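Local atomic coordinates of HIGH affinity ribose transport protein RBSD (Bacillus subtilis, PDB entry 1OGD), a protein that probably catalyses the interconversion of the beta-pyranose and beta-furanose forms of D-ribose, working in the cytoplasm as a homodecamer built from two pentamers. Residues V37-L42 with V111-E116; A63-I68 with I124-V129. All coordinates share one frame; numbering follows the deposited sequence.

Contact 1 (V37-L42 with V111-E116); sequences VLKIDL and VIRTGE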
# COMPACT_ATOMS: atom_id res chain seq x y z
N VAL A 37 -3.86 -13.40 10.62
CA VAL A 37 -2.76 -14.33 10.86
C VAL A 37 -2.25 -14.86 9.53
O VAL A 37 -3.02 -15.31 8.69
CB VAL A 37 -3.20 -15.51 11.75
CG1 VAL A 37 -2.06 -16.51 11.92
CG2 VAL A 37 -3.64 -14.99 13.11
N LEU A 38 -0.93 -14.80 9.34
CA LEU A 38 -0.30 -15.27 8.12
C LEU A 38 -0.54 -16.76 7.90
O LEU A 38 -0.36 -17.58 8.81
CB LEU A 38 1.20 -15.00 8.15
CG LEU A 38 2.00 -15.53 6.96
CD1 LEU A 38 1.58 -14.79 5.68
CD2 LEU A 38 3.49 -15.35 7.22
N LYS A 39 -0.91 -17.11 6.68
CA LYS A 39 -1.18 -18.49 6.32
C LYS A 39 -0.19 -18.99 5.27
O LYS A 39 -0.06 -18.42 4.19
CB LYS A 39 -2.61 -18.61 5.79
CG LYS A 39 -3.03 -20.00 5.37
CD LYS A 39 -4.44 -19.91 4.81
CE LYS A 39 -4.99 -21.24 4.38
NZ LYS A 39 -6.36 -21.04 3.88
N ILE A 40 0.52 -20.07 5.60
CA ILE A 40 1.47 -20.65 4.67
C ILE A 40 0.96 -22.05 4.38
O ILE A 40 1.00 -22.94 5.24
CB ILE A 40 2.87 -20.70 5.30
CG1 ILE A 40 3.32 -19.28 5.67
CG2 ILE A 40 3.85 -21.32 4.32
CD1 ILE A 40 4.63 -19.20 6.44
N ASP A 41 0.46 -22.25 3.17
CA ASP A 41 -0.13 -23.52 2.76
C ASP A 41 0.85 -24.41 2.01
O ASP A 41 1.25 -24.10 0.89
CB ASP A 41 -1.37 -23.23 1.91
CG ASP A 41 -2.26 -24.44 1.71
OD1 ASP A 41 -3.37 -24.24 1.18
OD2 ASP A 41 -1.85 -25.57 2.07
N LEU A 42 1.24 -25.52 2.64
CA LEU A 42 2.19 -26.46 2.05
C LEU A 42 1.50 -27.65 1.41
O LEU A 42 2.16 -28.47 0.75
CB LEU A 42 3.16 -26.97 3.12
CG LEU A 42 4.02 -25.95 3.88
CD1 LEU A 42 4.78 -26.65 5.00
CD2 LEU A 42 4.97 -25.26 2.92
N VAL A 111 0.17 -19.75 10.55
CA VAL A 111 -0.49 -21.04 10.57
C VAL A 111 0.06 -21.77 9.36
O VAL A 111 0.03 -21.24 8.25
CB VAL A 111 -2.03 -20.93 10.45
CG1 VAL A 111 -2.65 -22.32 10.33
CG2 VAL A 111 -2.59 -20.20 11.66
N ILE A 112 0.59 -22.97 9.58
CA ILE A 112 1.13 -23.76 8.50
C ILE A 112 0.12 -24.85 8.19
O ILE A 112 -0.16 -25.73 9.01
CB ILE A 112 2.48 -24.38 8.90
CG1 ILE A 112 3.42 -23.26 9.38
CG2 ILE A 112 3.10 -25.09 7.73
CD1 ILE A 112 4.63 -23.73 10.13
N ARG A 113 -0.46 -24.79 6.99
CA ARG A 113 -1.47 -25.74 6.59
C ARG A 113 -0.84 -26.95 5.89
O ARG A 113 -0.14 -26.79 4.89
CB ARG A 113 -2.48 -25.07 5.65
CG ARG A 113 -3.66 -25.95 5.26
CD ARG A 113 -4.66 -25.16 4.43
NE ARG A 113 -5.86 -25.93 4.12
CZ ARG A 113 -6.25 -26.27 2.90
NH1 ARG A 113 -5.54 -25.91 1.84
NH2 ARG A 113 -7.36 -26.97 2.73
N THR A 114 -1.10 -28.14 6.42
CA THR A 114 -0.57 -29.36 5.84
C THR A 114 -1.71 -30.04 5.07
O THR A 114 -2.83 -29.54 5.05
CB THR A 114 -0.07 -30.33 6.92
OG1 THR A 114 -1.18 -30.79 7.70
CG2 THR A 114 0.92 -29.63 7.85
N GLY A 115 -1.41 -31.18 4.45
CA GLY A 115 -2.44 -31.88 3.70
C GLY A 115 -3.13 -32.94 4.54
O GLY A 115 -3.84 -33.79 4.02
N GLU A 116 -2.91 -32.87 5.85
CA GLU A 116 -3.48 -33.83 6.79
C GLU A 116 -5.00 -33.84 6.81
O GLU A 116 -5.63 -32.83 7.12
CB GLU A 116 -2.96 -33.55 8.20
CG GLU A 116 -3.29 -34.64 9.22
CD GLU A 116 -2.59 -35.95 8.90
OE1 GLU A 116 -1.35 -35.93 8.73
OE2 GLU A 116 -3.27 -36.99 8.83
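Arg113 leaves its strand with CG anti to the backbone N (chi1 -175°) and runs extended to NE, alongside the side chain of Asp41 and pointing the same way. Its CB lies 3.7 Å from Asp41 OD2, and CG passes that same oxygen at similar range. Farther out, CD comes within 3.6 Å of Asp41 OD1 and, on its Lys39 side, 3.9 Å from Lys39 CE. At the tip, NH1 closes a salt bridge of 2.8 Å to Asp41 OD1. The planes of carboxylate and guanidinium stand 74° apart, so this is a single-oxygen grip and not a flat two-pronged pair: OD1 lies close to the guanidinium plane, whereas NH1 meets OD1 from 26° above the carboxylate plane.

The backbone sets up this pairing. Strands 38-41 and 111-113 run parallel, and four hydrogen bonds alternate between them: Val111 N to Leu38 O (2.8 Å), Ile40 N to Val111 O (2.9 Å), Arg113 N to Ile40 O and Leu42 N to Arg113 O. This register puts Lys39, Asp41, Val111 and Arg113 on one face. Ile40 and Ile112 occupy the other, under helix 9-17, and Leu42 CD1 packs 3.6 Å from Ile112 CG2.

Each charge has further partners. Asp41 OD2 bonds Ser43, and OD1 also takes Ser9 of a second subunit; Arg113 NH2 reaches Ala29 O and NH1 also Leu7 O of that second subunit. Lys39 NZ, 4.9 Å from Arg113 NE, forms a salt bridge with Asp17 of a third subunit. Two like charges held this near, in company with Asp41 and that Asp17, would probably stabilise both carboxylates in their ionised form; with bonds to two other subunits, this strand edge is a polar junction of the decamer.

Contact 2 (A63-I68 with I124-V129); sequences AVEKVI and ILQAGV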
# COMPACT_ATOMS: atom_id res chain seq x y z
N ALA A 63 13.53 -24.23 18.26
CA ALA A 63 13.64 -24.58 19.67
C ALA A 63 12.25 -24.42 20.29
O ALA A 63 11.76 -23.30 20.45
CB ALA A 63 14.64 -23.67 20.37
N VAL A 64 11.62 -25.54 20.63
CA VAL A 64 10.28 -25.53 21.22
C VAL A 64 10.31 -25.77 22.73
O VAL A 64 10.91 -26.75 23.19
CB VAL A 64 9.40 -26.62 20.57
CG1 VAL A 64 7.99 -26.55 21.13
CG2 VAL A 64 9.41 -26.46 19.05
N GLU A 65 9.68 -24.89 23.50
CA GLU A 65 9.65 -25.06 24.95
C GLU A 65 8.30 -25.57 25.45
O GLU A 65 8.19 -26.00 26.60
CB GLU A 65 10.00 -23.76 25.68
CG GLU A 65 9.06 -22.60 25.42
CD GLU A 65 9.25 -21.46 26.41
OE1 GLU A 65 10.36 -21.33 26.97
OE2 GLU A 65 8.28 -20.69 26.63
N LYS A 66 7.29 -25.53 24.60
CA LYS A 66 5.96 -25.99 24.99
C LYS A 66 5.09 -26.26 23.77
O LYS A 66 5.13 -25.51 22.79
CB LYS A 66 5.29 -24.95 25.88
CG LYS A 66 3.91 -25.33 26.38
CD LYS A 66 3.33 -24.21 27.23
CE LYS A 66 1.94 -24.54 27.73
NZ LYS A 66 1.36 -23.42 28.53
N VAL A 67 4.32 -27.34 23.83
CA VAL A 67 3.44 -27.72 22.74
C VAL A 67 2.01 -27.67 23.25
O VAL A 67 1.75 -28.01 24.41
CB VAL A 67 3.74 -29.15 22.24
CG1 VAL A 67 2.91 -29.45 21.00
CG2 VAL A 67 5.23 -29.30 21.93
N ILE A 68 1.08 -27.26 22.40
CA ILE A 68 -0.32 -27.17 22.78
C ILE A 68 -1.18 -27.84 21.72
O ILE A 68 -1.07 -27.53 20.53
CB ILE A 68 -0.76 -25.70 22.94
CG1 ILE A 68 0.15 -24.99 23.95
CG2 ILE A 68 -2.20 -25.62 23.41
CD1 ILE A 68 -0.09 -23.51 24.07
N ILE A 124 0.17 -26.14 18.45
CA ILE A 124 0.85 -24.86 18.55
C ILE A 124 2.22 -25.11 19.17
O ILE A 124 2.32 -25.76 20.21
CB ILE A 124 0.07 -23.88 19.45
CG1 ILE A 124 -1.20 -23.42 18.74
CG2 ILE A 124 0.95 -22.70 19.82
CD1 ILE A 124 -2.11 -22.57 19.61
N LEU A 125 3.26 -24.61 18.51
CA LEU A 125 4.61 -24.76 19.05
C LEU A 125 5.01 -23.41 19.63
O LEU A 125 4.97 -22.39 18.94
CB LEU A 125 5.60 -25.15 17.94
CG LEU A 125 5.31 -26.43 17.15
CD1 LEU A 125 6.42 -26.65 16.14
CD2 LEU A 125 5.19 -27.61 18.10
N GLN A 126 5.36 -23.41 20.91
CA GLN A 126 5.77 -22.18 21.57
C GLN A 126 7.29 -22.12 21.60
O GLN A 126 7.95 -23.00 22.16
CB GLN A 126 5.21 -22.12 22.99
CG GLN A 126 5.31 -20.74 23.61
CD GLN A 126 4.66 -20.67 24.98
OE1 GLN A 126 5.32 -20.85 26.00
NE2 GLN A 126 3.35 -20.42 25.00
N ALA A 127 7.84 -21.06 21.00
CA ALA A 127 9.28 -20.87 20.91
C ALA A 127 10.02 -20.76 22.24
O ALA A 127 9.59 -20.06 23.15
CB ALA A 127 9.58 -19.64 20.07
N GLY A 128 11.14 -21.46 22.34
CA GLY A 128 11.94 -21.40 23.54
C GLY A 128 13.05 -20.40 23.32
O GLY A 128 12.93 -19.52 22.47
N VAL A 129 14.14 -20.52 24.07
CA VAL A 129 15.27 -19.61 23.92
C VAL A 129 16.57 -20.41 23.85
O VAL A 129 16.68 -21.49 24.45
CB VAL A 129 15.29 -18.58 25.08
CG1 VAL A 129 15.54 -19.29 26.40
CG2 VAL A 129 16.34 -17.51 24.81
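The carboxylate of Glu65 and the side-chain amide of Gln126 cross obliquely with planes 52° apart, so neither is stacked on the other. One face of the carboxylate lies over backbone: its CD sits 3.6 Å above Ala127 O, and Gly128 CA approaches the same face on the OE1 side. OE1 is hydrogen-bonded to His20 NE2, while OE2 is directed to the end of Gln126.

Glu65 gets there with CG in the crowded position between the backbone N and the carbonyl carbon (chi1 61°), which lays it 3.4 Å from Ala127 O before the chain extends onward. The residue sits in a bulge: Glu65 and Lys66 both face Gln126, a classic beta bulge in an antiparallel pair. Glu65 N donates to Gln126 O (2.9 Å) and Gln126 N to Lys66 O (2.8 Å). On the Ala63 side of the bulge Gly128 N donates to Ala63 O (2.7 Å); on the other side regular pairing resumes, Ile68 and Ile124 exchanging N-H...O bonds in both directions.

On one face, Val67 CG1 lies 4.1 Å from Leu125 CD2, the two side chains running side by side. On the other, Lys66 lies along Gln126, its NZ bridging to Glu94, and the CB atoms of Ile68 and Ile124 meet at 4.0 Å against helix 98-104.

His20 is the inferred proton donor. Its bond to Glu65 makes the bulge a second-shell element: the carboxylate probably helps to orient the imidazole and, if ionised, would probably raise its proton affinity.

Overall arrangement
Contacts 1 and 2 belong to one mixed six-stranded sheet, ordered 38-41, 110-113, 23-27, 123-127, 64-70, 92-96. Contact 1 joins the first two strands, in parallel; contact 2 joins the fourth and fifth, antiparallel, with strand 23-27 between the pairs. Their centres are 18 Å apart on opposite sides of the chain's centre, and their nearest atoms stay about 7 Å apart without touching. Along the chain the segments alternate, 37-42, 63-68, 111-116, 124-129, so each contact is completed only after the other has begun. Both lie near bound ribose: about 9 Å from the sugar to the Arg113 side chain and about 7 Å to that of Glu65, placing each in the surroundings of a sugar site.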